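Local coordinates for hypothetical protein Atu2648 (Agrobacterium tumefaciens str. C58, PDB 1ZCE) that is of unknown function but adopts the EVE fold, related to PUA and ASCH domains, and so may bind RNA or another nucleic acid, at residues T30-Y35 with L120-V125; L59-I64 with L131-M136; A90-P95 with N141-P146; K101-N106 with M112-S117. All coordinates share one frame; numbering follows the deposited sequence.

How the interactions relate
How a small domain closes around a mixed sheet is illustrated by four contacts. Interactions 2 and 3 lie closest, their centres about 10 Å apart, and share a strand pairing: Ile64 O lies 2.8 Å from Val91 N, a probable hydrogen bond. Interaction 4 adjoins interaction 2 at about 11 Å between centres, where Asn106 ND2 probably bonds Glu132 OE1 at 2.7 Å. Interaction 1 is on the other side of the chain's centre from interactions 2 and 3, at about 18 and 20 Å between centres, yet it touches interaction 4 through Leu120 and Ser113. With the function unknown, the contacts are described here as architecture.

Interaction 1 (T30-Y35 with L120-V125)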
loop_
_atom_site.group_PDB
_atom_site.type_symbol
_atom_site.label_atom_id
_atom_site.label_comp_id
_atom_site.label_asym_id
_atom_site.label_seq_id
_atom_site.Cartn_x
_atom_site.Cartn_y
_atom_site.Cartn_z
ATOM N N THR A 30 10.573 3.428 4.718
ATOM C CA THR A 30 11.065 4.544 5.519
ATOM C C THR A 30 10.386 5.878 5.244
ATOM O O THR A 30 9.659 6.033 4.268
ATOM C CB THR A 30 12.565 4.750 5.277
ATOM O OG1 THR A 30 12.777 5.068 3.897
ATOM C CG2 THR A 30 13.336 3.490 5.613
ATOM N N GLY A 31 10.629 6.838 6.131
ATOM C CA GLY A 31 10.086 8.173 5.952
ATOM C C GLY A 31 8.700 8.473 6.481
ATOM O O GLY A 31 8.255 9.616 6.396
ATOM N N VAL A 32 8.004 7.476 7.013
ATOM C CA VAL A 32 6.672 7.722 7.548
ATOM C C VAL A 32 6.808 8.444 8.883
ATOM O O VAL A 32 7.456 7.949 9.802
ATOM C CB VAL A 32 5.893 6.404 7.733
ATOM C CG1 VAL A 32 4.572 6.669 8.448
ATOM C CG2 VAL A 32 5.639 5.765 6.376
ATOM N N ARG A 33 6.211 9.629 8.966
ATOM C CA ARG A 33 6.257 10.443 10.178
ATOM C C ARG A 33 4.836 10.844 10.572
ATOM O O ARG A 33 4.553 12.001 10.897
ATOM C CB ARG A 33 7.122 11.686 9.942
ATOM C CG ARG A 33 8.564 11.372 9.541
ATOM C CD ARG A 33 9.337 10.695 10.669
ATOM N NE ARG A 33 10.734 10.429 10.319
ATOM C CZ ARG A 33 11.187 9.276 9.829
ATOM N NH1 ARG A 33 10.356 8.262 9.628
ATOM N NH2 ARG A 33 12.475 9.138 9.536
ATOM N N ASN A 34 3.949 9.858 10.531
ATOM C CA ASN A 34 2.542 10.019 10.869
ATOM C C ASN A 34 2.226 8.857 11.806
ATOM O O ASN A 34 2.464 7.697 11.463
ATOM C CB ASN A 34 1.701 9.945 9.590
ATOM C CG ASN A 34 0.210 10.043 9.854
ATOM O OD1 ASN A 34 -0.412 9.098 10.339
ATOM N ND2 ASN A 34 -0.371 11.192 9.537
ATOM N N TYR A 35 1.701 9.162 12.988
ATOM C CA TYR A 35 1.406 8.119 13.964
ATOM C C TYR A 35 0.419 7.069 13.483
ATOM O O TYR A 35 0.640 5.874 13.671
ATOM C CB TYR A 35 0.910 8.744 15.269
ATOM C CG TYR A 35 1.938 9.630 15.931
ATOM C CD1 TYR A 35 1.717 10.997 16.084
ATOM C CD2 TYR A 35 3.144 9.105 16.388
ATOM C CE1 TYR A 35 2.673 11.821 16.673
ATOM C CE2 TYR A 35 4.106 9.918 16.976
ATOM C CZ TYR A 35 3.864 11.276 17.117
ATOM O OH TYR A 35 4.816 12.086 17.695
ATOM N N LEU A 120 -3.148 10.470 5.169
ATOM C CA LEU A 120 -2.674 9.154 5.571
ATOM C C LEU A 120 -1.933 8.472 4.420
ATOM O O LEU A 120 -2.534 8.165 3.391
ATOM C CB LEU A 120 -3.860 8.308 6.013
ATOM C CG LEU A 120 -3.477 7.023 6.736
ATOM C CD1 LEU A 120 -2.743 7.361 8.030
ATOM C CD2 LEU A 120 -4.730 6.219 7.033
ATOM N N SER A 121 -0.636 8.219 4.602
ATOM C CA SER A 121 0.184 7.603 3.554
ATOM C C SER A 121 0.140 6.078 3.534
ATOM O O SER A 121 0.499 5.460 2.531
ATOM C CB SER A 121 1.640 8.068 3.675
ATOM O OG SER A 121 2.266 7.500 4.812
ATOM N N VAL A 122 -0.271 5.478 4.648
ATOM C CA VAL A 122 -0.394 4.023 4.761
ATOM C C VAL A 122 -1.786 3.841 5.344
ATOM O O VAL A 122 -2.071 4.287 6.464
ATOM C CB VAL A 122 0.677 3.440 5.691
ATOM C CG1 VAL A 122 0.545 1.924 5.734
ATOM C CG2 VAL A 122 2.056 3.839 5.204
ATOM N N GLN A 123 -2.647 3.177 4.581
ATOM C CA GLN A 123 -4.047 3.046 4.956
ATOM C C GLN A 123 -4.651 1.656 4.959
ATOM O O GLN A 123 -4.136 0.729 4.336
ATOM C CB GLN A 123 -4.895 3.885 3.986
ATOM C CG GLN A 123 -4.340 5.261 3.654
ATOM C CD GLN A 123 -5.059 5.930 2.491
ATOM O OE1 GLN A 123 -4.929 7.136 2.288
ATOM N NE2 GLN A 123 -5.808 5.148 1.714
ATOM N N PRO A 124 -5.766 1.494 5.683
ATOM C CA PRO A 124 -6.418 0.188 5.705
ATOM C C PRO A 124 -7.298 0.147 4.448
ATOM O O PRO A 124 -7.652 1.187 3.880
ATOM C CB PRO A 124 -7.249 0.232 6.985
ATOM C CG PRO A 124 -7.618 1.668 7.086
ATOM C CD PRO A 124 -6.343 2.394 6.699
ATOM N N VAL A 125 -7.623 -1.063 4.018
ATOM C CA VAL A 125 -8.481 -1.288 2.863
ATOM C C VAL A 125 -9.353 -2.460 3.283
ATOM O O VAL A 125 -8.828 -3.490 3.697
ATOM C CB VAL A 125 -7.660 -1.691 1.604
ATOM C CG1 VAL A 125 -8.601 -2.040 0.456
ATOM C CG2 VAL A 125 -6.727 -0.559 1.183
#
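Val32 turns one methyl, CG2, toward the beginning of strand 122-125, and the apolar part of the contact is built on it. That methyl lies 4.2 Å from Val122 CG2 and 4.1 Å from Ser121 OG, which makes a shallow join of two branched side chains beside a hydroxyl. With CG1 anti to its own backbone N (chi1 173°), Val32 has CG2 as the branch that reaches across; Ala37 and Met41 of the following helix touch the same side chain.

Within the EVE domain, a member of the PUA clan, this contact brings the loop after one outermost strand, 27-28, against the start of the other, 122-125. The two strands stand at opposite ends of the six-strand order, so the approach is consistent with a strongly curved sheet.

A mixed contact sets Leu120 CD1 3.7 Å from Asn34 OD1, the two side chains crossing at about a right angle. The polar groups find their partners away from strand 122-125. Asn34 is the N-cap of helix 35-42, and its OD1 accepts from Ala37 N while resting on the leucine methyl. Arg33 NH1 donates to Val32 O at 2.9 Å, arriving from well above the carbonyl plane (62°). The same nitrogen forms a salt bridge with Asp74, and Arg33 makes a cation-pi contact with Trp83.

Interaction 2 (L59-I64 with L131-M136)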
loop_
_atom_site.group_PDB
_atom_site.type_symbol
_atom_site.label_atom_id
_atom_site.label_comp_id
_atom_site.label_asym_id
_atom_site.label_seq_id
_atom_site.Cartn_x
_atom_site.Cartn_y
_atom_site.Cartn_z
ATOM N N LEU A 59 -1.541 9.152 -9.634
ATOM C CA LEU A 59 -2.820 9.052 -8.943
ATOM C C LEU A 59 -3.589 7.789 -9.307
ATOM O O LEU A 59 -4.776 7.835 -9.621
ATOM C CB LEU A 59 -3.662 10.301 -9.229
ATOM C CG LEU A 59 -2.922 11.617 -8.964
ATOM C CD1 LEU A 59 -3.833 12.791 -9.283
ATOM C CD2 LEU A 59 -2.458 11.680 -7.515
ATOM N N ASP A 60 -2.901 6.655 -9.260
ATOM C CA ASP A 60 -3.538 5.388 -9.569
ATOM C C ASP A 60 -2.900 4.204 -8.858
ATOM O O ASP A 60 -1.743 4.255 -8.430
ATOM C CB ASP A 60 -3.555 5.141 -11.087
ATOM C CG ASP A 60 -2.191 5.315 -11.747
ATOM O OD1 ASP A 60 -2.109 5.061 -12.968
ATOM O OD2 ASP A 60 -1.210 5.700 -11.079
ATOM N N VAL A 61 -3.692 3.148 -8.706
ATOM C CA VAL A 61 -3.231 1.913 -8.088
ATOM C C VAL A 61 -2.554 1.149 -9.219
ATOM O O VAL A 61 -3.213 0.725 -10.172
ATOM C CB VAL A 61 -4.411 1.089 -7.530
ATOM C CG1 VAL A 61 -3.908 -0.250 -6.999
ATOM C CG2 VAL A 61 -5.104 1.867 -6.419
ATOM N N VAL A 62 -1.243 0.963 -9.104
ATOM C CA VAL A 62 -0.474 0.312 -10.152
ATOM C C VAL A 62 0.027 -1.089 -9.862
ATOM O O VAL A 62 0.488 -1.777 -10.768
ATOM C CB VAL A 62 0.734 1.185 -10.538
ATOM C CG1 VAL A 62 0.247 2.485 -11.137
ATOM C CG2 VAL A 62 1.591 1.466 -9.305
ATOM N N GLY A 63 -0.058 -1.523 -8.612
ATOM C CA GLY A 63 0.414 -2.856 -8.297
ATOM C C GLY A 63 0.004 -3.342 -6.929
ATOM O O GLY A 63 -0.586 -2.604 -6.137
ATOM N N ILE A 64 0.302 -4.607 -6.671
ATOM C CA ILE A 64 0.009 -5.225 -5.391
ATOM C C ILE A 64 1.332 -5.624 -4.747
ATOM O O ILE A 64 2.240 -6.132 -5.416
ATOM C CB ILE A 64 -0.875 -6.473 -5.565
ATOM C CG1 ILE A 64 -2.249 -6.048 -6.093
ATOM C CG2 ILE A 64 -1.006 -7.218 -4.239
ATOM C CD1 ILE A 64 -3.232 -7.195 -6.297
ATOM N N LEU A 131 -11.127 -6.293 -3.096
ATOM C CA LEU A 131 -11.624 -7.119 -4.187
ATOM C C LEU A 131 -12.218 -6.287 -5.321
ATOM O O LEU A 131 -12.054 -6.625 -6.493
ATOM C CB LEU A 131 -12.665 -8.113 -3.661
ATOM C CG LEU A 131 -12.108 -9.180 -2.710
ATOM C CD1 LEU A 131 -13.244 -9.969 -2.091
ATOM C CD2 LEU A 131 -11.161 -10.103 -3.459
ATOM N N GLU A 132 -12.903 -5.200 -4.978
ATOM C CA GLU A 132 -13.513 -4.347 -5.992
ATOM C C GLU A 132 -12.457 -3.598 -6.813
ATOM O O GLU A 132 -12.546 -3.549 -8.039
ATOM C CB GLU A 132 -14.479 -3.362 -5.329
ATOM C CG GLU A 132 -15.162 -2.382 -6.279
ATOM C CD GLU A 132 -16.124 -3.036 -7.262
ATOM O OE1 GLU A 132 -16.701 -2.301 -8.090
ATOM O OE2 GLU A 132 -16.312 -4.270 -7.216
ATOM N N VAL A 133 -11.465 -3.012 -6.149
ATOM C CA VAL A 133 -10.410 -2.307 -6.869
ATOM C C VAL A 133 -9.663 -3.312 -7.747
ATOM O O VAL A 133 -9.326 -3.008 -8.892
ATOM C CB VAL A 133 -9.433 -1.598 -5.890
ATOM C CG1 VAL A 133 -8.208 -1.074 -6.633
ATOM C CG2 VAL A 133 -10.151 -0.432 -5.214
ATOM N N CYS A 134 -9.412 -4.508 -7.223
ATOM C CA CYS A 134 -8.730 -5.528 -8.013
ATOM C C CYS A 134 -9.536 -5.881 -9.264
ATOM O O CYS A 134 -8.969 -5.984 -10.357
ATOM C CB CYS A 134 -8.471 -6.784 -7.176
ATOM S SG CYS A 134 -7.054 -6.628 -6.057
ATOM N N ARG A 135 -10.847 -6.064 -9.113
ATOM C CA ARG A 135 -11.699 -6.376 -10.264
ATOM C C ARG A 135 -11.618 -5.252 -11.294
ATOM O O ARG A 135 -11.488 -5.499 -12.493
ATOM C CB ARG A 135 -13.161 -6.555 -9.842
ATOM C CG ARG A 135 -13.536 -7.946 -9.364
ATOM C CD ARG A 135 -15.047 -8.045 -9.197
ATOM N NE ARG A 135 -15.530 -7.200 -8.110
ATOM C CZ ARG A 135 -15.539 -7.568 -6.834
ATOM N NH1 ARG A 135 -15.989 -6.736 -5.910
ATOM N NH2 ARG A 135 -15.119 -8.777 -6.484
HETATM N N MSE A 136 -11.711 -4.016 -10.820
HETATM C CA MSE A 136 -11.634 -2.859 -11.701
HETATM C C MSE A 136 -10.300 -2.880 -12.431
HETATM O O MSE A 136 -10.208 -2.457 -13.582
HETATM C CB MSE A 136 -11.740 -1.567 -10.893
HETATM C CG MSE A 136 -13.082 -1.351 -10.217
HETATM SE SE MSE A 136 -12.986 0.107 -8.961
HETATM C CE MSE A 136 -12.931 1.573 -10.210
#
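Ile64 reaches from its strand to Cys134 on the helix, and its side chain can be followed outward from the backbone. CB points toward the helix. There the chain forks: CG2 stands anti to the backbone N and makes no close approach to the helical segment, whereas CG1 lies beside that N and anti to the carbonyl carbon. CG1 is still 4.8 Å from Cys134 SG. The last bond continues almost fully extended (chi2 -179°), and this carries CD1 to 3.9 Å from Cys134 SG, a thiol-to-methyl contact made by the ends of both side chains.

A second pair repeats the theme one helical position earlier, with Val61 CG2 at 4.3 Å from Val133 CG1. Residues three apart on a regular strand would face opposite sides of the sheet. The classic beta bulge at Val62 and Gly63, both opposite Phe52, interrupts that alternation and is consistent with Val61 and Ile64 turning the same way.

Charged groups keep to another side of the helix. Arg135 grips Glu132 side-on, with NE and NH1 both donating to OE2; the NH1 bond measures 2.8 Å. Lys108 gives this carboxylate a further salt bridge, probably easing its negative charge.

In the fold, helix 127-136 lies against the sheet where Phe51 of strand 49-54 touches Val61, Val133 and Cys134, while Met94 of strand 84-99 packs on Val61 and Leu139, beyond the helix, on Ile64.

Interaction 3 (A90-P95 with N141-P146); sequences AVCDMP and NPPKSP
Val91 and Cys92 form a classic beta bulge opposite Ile64, and this irregular piece of strand 84-99 is where the extended tail comes over it, Val91 CA lying 7.9 Å from Pro143 CA. Both residues direct their CB toward the tail, and a single proline ring receives them. Its outermost carbon, CG, sits 3.7 Å from Val91 CG1 and 4.1 Å from Cys92 SG. The neighbouring ring atom Pro143 CB adds a second, looser touch to the same valine methyl at 4.1 Å. Valine and proline run alongside each other in opposite directions. The thiol gets there because Cys92 holds SG between its backbone N and carbonyl carbon (chi1 65°).

The tail, crossing strand 84-99 of the EVE domain, is secured from several directions: Tyr130 OH bonds the Pro143 carbonyl, Tyr4 OH bonds Ser145 N, and Pro142 packs on Tyr130, Leu131 and Cys134 of helix 127-136. Pro143 also rests on Ile64 and Lys49, so it extends across adjoining strands.

The contact between the segments is apolar, a methyl and a sulfur against a ring, and has little directionality; the course of the tail is therefore probably set more by its polar bonds and by the packing of Pro142.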
loop_
_atom_site.group_PDB
_atom_site.type_symbol
_atom_site.label_atom_id
_atom_site.label_comp_id
_atom_site.label_asym_id
_atom_site.label_seq_id
_atom_site.Cartn_x
_atom_site.Cartn_y
_atom_site.Cartn_z
ATOM N N ALA A 90 7.089 -6.413 -4.144
ATOM C CA ALA A 90 6.111 -6.574 -5.204
ATOM C C ALA A 90 5.566 -7.994 -5.294
ATOM O O ALA A 90 6.280 -8.968 -5.045
ATOM C CB ALA A 90 6.726 -6.180 -6.530
ATOM N N VAL A 91 4.285 -8.095 -5.629
ATOM C CA VAL A 91 3.634 -9.383 -5.808
ATOM C C VAL A 91 3.272 -9.484 -7.291
ATOM O O VAL A 91 3.629 -10.453 -7.962
ATOM C CB VAL A 91 2.353 -9.516 -4.950
ATOM C CG1 VAL A 91 1.635 -10.814 -5.291
ATOM C CG2 VAL A 91 2.715 -9.508 -3.472
ATOM N N CYS A 92 2.575 -8.476 -7.805
ATOM C CA CYS A 92 2.191 -8.459 -9.212
ATOM C C CYS A 92 1.697 -7.078 -9.621
ATOM O O CYS A 92 1.327 -6.264 -8.778
ATOM C CB CYS A 92 1.093 -9.493 -9.480
ATOM S SG CYS A 92 -0.485 -9.150 -8.652
ATOM N N ASP A 93 1.702 -6.811 -10.921
ATOM C CA ASP A 93 1.227 -5.529 -11.417
ATOM C C ASP A 93 -0.289 -5.565 -11.419
ATOM O O ASP A 93 -0.898 -6.634 -11.343
ATOM C CB ASP A 93 1.691 -5.295 -12.858
ATOM C CG ASP A 93 3.183 -5.451 -13.028
ATOM O OD1 ASP A 93 3.937 -4.761 -12.316
ATOM O OD2 ASP A 93 3.600 -6.260 -13.882
HETATM N N MSE A 94 -0.901 -4.392 -11.469
HETATM C CA MSE A 94 -2.346 -4.322 -11.573
HETATM C C MSE A 94 -2.485 -4.271 -13.093
HETATM O O MSE A 94 -2.027 -3.320 -13.721
HETATM C CB MSE A 94 -2.881 -3.034 -10.950
HETATM C CG MSE A 94 -4.401 -2.914 -11.005
HETATM SE SE MSE A 94 -5.301 -4.309 -10.020
HETATM C CE MSE A 94 -5.162 -3.528 -8.265
ATOM N N PRO A 95 -3.084 -5.308 -13.706
ATOM C CA PRO A 95 -3.266 -5.369 -15.162
ATOM C C PRO A 95 -3.655 -4.034 -15.791
ATOM O O PRO A 95 -3.015 -3.573 -16.738
ATOM C CB PRO A 95 -4.340 -6.435 -15.319
ATOM C CG PRO A 95 -3.969 -7.401 -14.238
ATOM C CD PRO A 95 -3.688 -6.487 -13.058
ATOM N N ASN A 141 -9.377 -13.183 -9.095
ATOM C CA ASN A 141 -8.996 -13.803 -7.823
ATOM C C ASN A 141 -7.599 -13.321 -7.450
ATOM O O ASN A 141 -6.616 -14.035 -7.635
ATOM C CB ASN A 141 -8.990 -15.331 -7.943
ATOM C CG ASN A 141 -10.381 -15.927 -7.898
ATOM O OD1 ASN A 141 -11.109 -15.753 -6.921
ATOM N ND2 ASN A 141 -10.756 -16.638 -8.953
ATOM N N PRO A 142 -7.501 -12.103 -6.896
ATOM C CA PRO A 142 -6.228 -11.501 -6.495
ATOM C C PRO A 142 -5.532 -12.164 -5.313
ATOM O O PRO A 142 -6.111 -12.995 -4.614
ATOM C CB PRO A 142 -6.627 -10.064 -6.183
ATOM C CG PRO A 142 -7.970 -10.243 -5.563
ATOM C CD PRO A 142 -8.626 -11.230 -6.511
ATOM N N PRO A 143 -4.262 -11.799 -5.082
ATOM C CA PRO A 143 -3.478 -12.351 -3.973
ATOM C C PRO A 143 -4.223 -12.101 -2.661
ATOM O O PRO A 143 -4.826 -11.043 -2.478
ATOM C CB PRO A 143 -2.175 -11.563 -4.055
ATOM C CG PRO A 143 -2.029 -11.327 -5.528
ATOM C CD PRO A 143 -3.430 -10.923 -5.927
ATOM N N LYS A 144 -4.173 -13.065 -1.749
ATOM C CA LYS A 144 -4.875 -12.931 -0.479
ATOM C C LYS A 144 -3.945 -12.779 0.725
ATOM O O LYS A 144 -2.811 -13.267 0.721
ATOM C CB LYS A 144 -5.792 -14.144 -0.266
ATOM C CG LYS A 144 -6.755 -14.405 -1.419
ATOM C CD LYS A 144 -7.778 -13.286 -1.572
ATOM C CE LYS A 144 -8.602 -13.456 -2.847
ATOM N NZ LYS A 144 -9.307 -14.771 -2.901
ATOM N N SER A 145 -4.435 -12.078 1.746
ATOM C CA SER A 145 -3.684 -11.879 2.984
ATOM C C SER A 145 -3.951 -13.087 3.878
ATOM O O SER A 145 -4.987 -13.745 3.749
ATOM C CB SER A 145 -4.152 -10.615 3.710
ATOM O OG SER A 145 -3.746 -9.442 3.032
ATOM N N PRO A 146 -3.024 -13.391 4.800
ATOM C CA PRO A 146 -3.187 -14.531 5.708
ATOM C C PRO A 146 -4.358 -14.352 6.673
ATOM O O PRO A 146 -4.628 -13.244 7.137
ATOM C CB PRO A 146 -1.842 -14.591 6.423
ATOM C CG PRO A 146 -1.426 -13.149 6.463
ATOM C CD PRO A 146 -1.756 -12.688 5.065
#

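Interaction 4 (K101-N106 with M112-S117); sequences KDVKAN and MSLVTS
Val103 and Val115 join two short helices, linked by a brief loop, that follow strand 84-99 and precede strand 122-125. Val103 is the hub. Its CG1, anti to the backbone N (chi1 170°), meets Val115 CG1 at 3.7 Å and the selenium of selenomethionine Met112, atom SE, at 4.1 Å. A longer touch, 4.4 Å, links the same methyl to Leu114 CD2. The extended chain of Met112 passes Val103 at about a right angle, while the two valines meet at a slant.

On the more exposed side, Lys104 contributes its aliphatic stem: Lys104 CG lies 3.7 Å from Val115 CG1, the side chains running past each other in opposite directions. Val115 CG1 sits in the notch formed by two successive residues of the first helix.

The second helix is barely one turn long, closed by a 2.8 Å bond from Ser117 N to Ser113 O. Ser113 OG and Ser117 OG are hydrogen-bonded 3.1 Å apart. Leu6 of strand 4-9 touches Met112 and Leu114, and Val133 of helix 127-136 touches Met112. The arrangement is that of a helical connection in an alpha-beta fold, with Val103, Met112 and Leu114 buried and the exposed Lys104 laid along Val115 at the edge.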
loop_
_atom_site.group_PDB
_atom_site.type_symbol
_atom_site.label_atom_id
_atom_site.label_comp_id
_atom_site.label_asym_id
_atom_site.label_seq_id
_atom_site.Cartn_x
_atom_site.Cartn_y
_atom_site.Cartn_z
ATOM N N LYS A 101 -9.783 8.776 -10.001
ATOM C CA LYS A 101 -11.043 9.256 -10.554
ATOM C C LYS A 101 -12.070 8.130 -10.586
ATOM O O LYS A 101 -13.214 8.313 -10.167
ATOM C CB LYS A 101 -10.824 9.803 -11.965
ATOM C CG LYS A 101 -12.083 10.346 -12.624
ATOM C CD LYS A 101 -11.761 10.983 -13.966
ATOM C CE LYS A 101 -13.008 11.526 -14.642
ATOM N NZ LYS A 101 -13.989 10.448 -14.950
ATOM N N ASP A 102 -11.664 6.966 -11.082
ATOM C CA ASP A 102 -12.577 5.835 -11.146
ATOM C C ASP A 102 -12.971 5.357 -9.752
ATOM O O ASP A 102 -14.110 4.952 -9.532
ATOM C CB ASP A 102 -11.964 4.682 -11.947
ATOM C CG ASP A 102 -11.893 4.980 -13.435
ATOM O OD1 ASP A 102 -12.645 5.860 -13.901
ATOM O OD2 ASP A 102 -11.100 4.323 -14.138
ATOM N N VAL A 103 -12.034 5.407 -8.809
ATOM C CA VAL A 103 -12.328 4.986 -7.444
ATOM C C VAL A 103 -13.398 5.893 -6.836
ATOM O O VAL A 103 -14.354 5.413 -6.219
ATOM C CB VAL A 103 -11.056 5.015 -6.555
ATOM C CG1 VAL A 103 -11.431 4.823 -5.090
ATOM C CG2 VAL A 103 -10.099 3.916 -6.991
ATOM N N LYS A 104 -13.242 7.200 -7.022
ATOM C CA LYS A 104 -14.195 8.168 -6.488
ATOM C C LYS A 104 -15.583 8.057 -7.115
ATOM O O LYS A 104 -16.568 8.496 -6.526
ATOM C CB LYS A 104 -13.658 9.593 -6.668
ATOM C CG LYS A 104 -12.471 9.920 -5.777
ATOM C CD LYS A 104 -12.065 11.378 -5.907
ATOM C CE LYS A 104 -10.949 11.730 -4.937
ATOM N NZ LYS A 104 -10.604 13.176 -5.011
ATOM N N ALA A 105 -15.662 7.459 -8.299
ATOM C CA ALA A 105 -16.937 7.303 -8.992
ATOM C C ALA A 105 -17.654 6.007 -8.613
ATOM O O ALA A 105 -18.814 5.813 -8.965
ATOM C CB ALA A 105 -16.715 7.349 -10.500
ATOM N N ASN A 106 -16.968 5.123 -7.895
ATOM C CA ASN A 106 -17.555 3.845 -7.494
ATOM C C ASN A 106 -18.244 3.949 -6.129
ATOM O O ASN A 106 -17.584 4.114 -5.105
ATOM C CB ASN A 106 -16.464 2.776 -7.436
ATOM C CG ASN A 106 -17.026 1.376 -7.354
ATOM O OD1 ASN A 106 -18.068 1.150 -6.741
ATOM N ND2 ASN A 106 -16.333 0.421 -7.961
HETATM N N MSE A 112 -13.772 4.279 1.451
HETATM C CA MSE A 112 -12.373 3.875 1.374
HETATM C C MSE A 112 -11.470 4.997 1.876
HETATM O O MSE A 112 -11.673 6.167 1.548
HETATM C CB MSE A 112 -12.020 3.507 -0.069
HETATM C CG MSE A 112 -10.732 2.721 -0.230
HETATM SE SE MSE A 112 -10.428 2.272 -2.070
HETATM C CE MSE A 112 -8.672 1.492 -1.875
ATOM N N SER A 113 -10.474 4.636 2.678
ATOM C CA SER A 113 -9.549 5.617 3.228
ATOM C C SER A 113 -8.914 6.465 2.130
ATOM O O SER A 113 -8.672 7.658 2.313
ATOM C CB SER A 113 -8.457 4.911 4.034
ATOM O OG SER A 113 -7.618 5.844 4.693
ATOM N N LEU A 114 -8.649 5.851 0.982
ATOM C CA LEU A 114 -8.033 6.563 -0.129
ATOM C C LEU A 114 -8.805 7.814 -0.536
ATOM O O LEU A 114 -8.213 8.800 -0.969
ATOM C CB LEU A 114 -7.894 5.629 -1.336
ATOM C CG LEU A 114 -7.261 6.219 -2.600
ATOM C CD1 LEU A 114 -5.819 6.644 -2.323
ATOM C CD2 LEU A 114 -7.305 5.190 -3.713
ATOM N N VAL A 115 -10.125 7.777 -0.397
ATOM C CA VAL A 115 -10.947 8.922 -0.771
ATOM C C VAL A 115 -11.444 9.751 0.413
ATOM O O VAL A 115 -11.966 10.849 0.226
ATOM C CB VAL A 115 -12.169 8.481 -1.606
ATOM C CG1 VAL A 115 -11.705 7.803 -2.887
ATOM C CG2 VAL A 115 -13.045 7.548 -0.795
ATOM N N THR A 116 -11.281 9.236 1.627
ATOM C CA THR A 116 -11.737 9.955 2.812
ATOM C C THR A 116 -10.603 10.626 3.583
ATOM O O THR A 116 -10.784 11.704 4.152
ATOM C CB THR A 116 -12.498 9.020 3.778
ATOM O OG1 THR A 116 -11.616 7.998 4.258
ATOM C CG2 THR A 116 -13.679 8.375 3.067
ATOM N N SER A 117 -9.440 9.986 3.609
ATOM C CA SER A 117 -8.282 10.530 4.314
ATOM C C SER A 117 -7.416 11.352 3.365
ATOM O O SER A 117 -7.099 10.909 2.264
ATOM C CB SER A 117 -7.456 9.392 4.914
ATOM O OG SER A 117 -8.230 8.635 5.829
#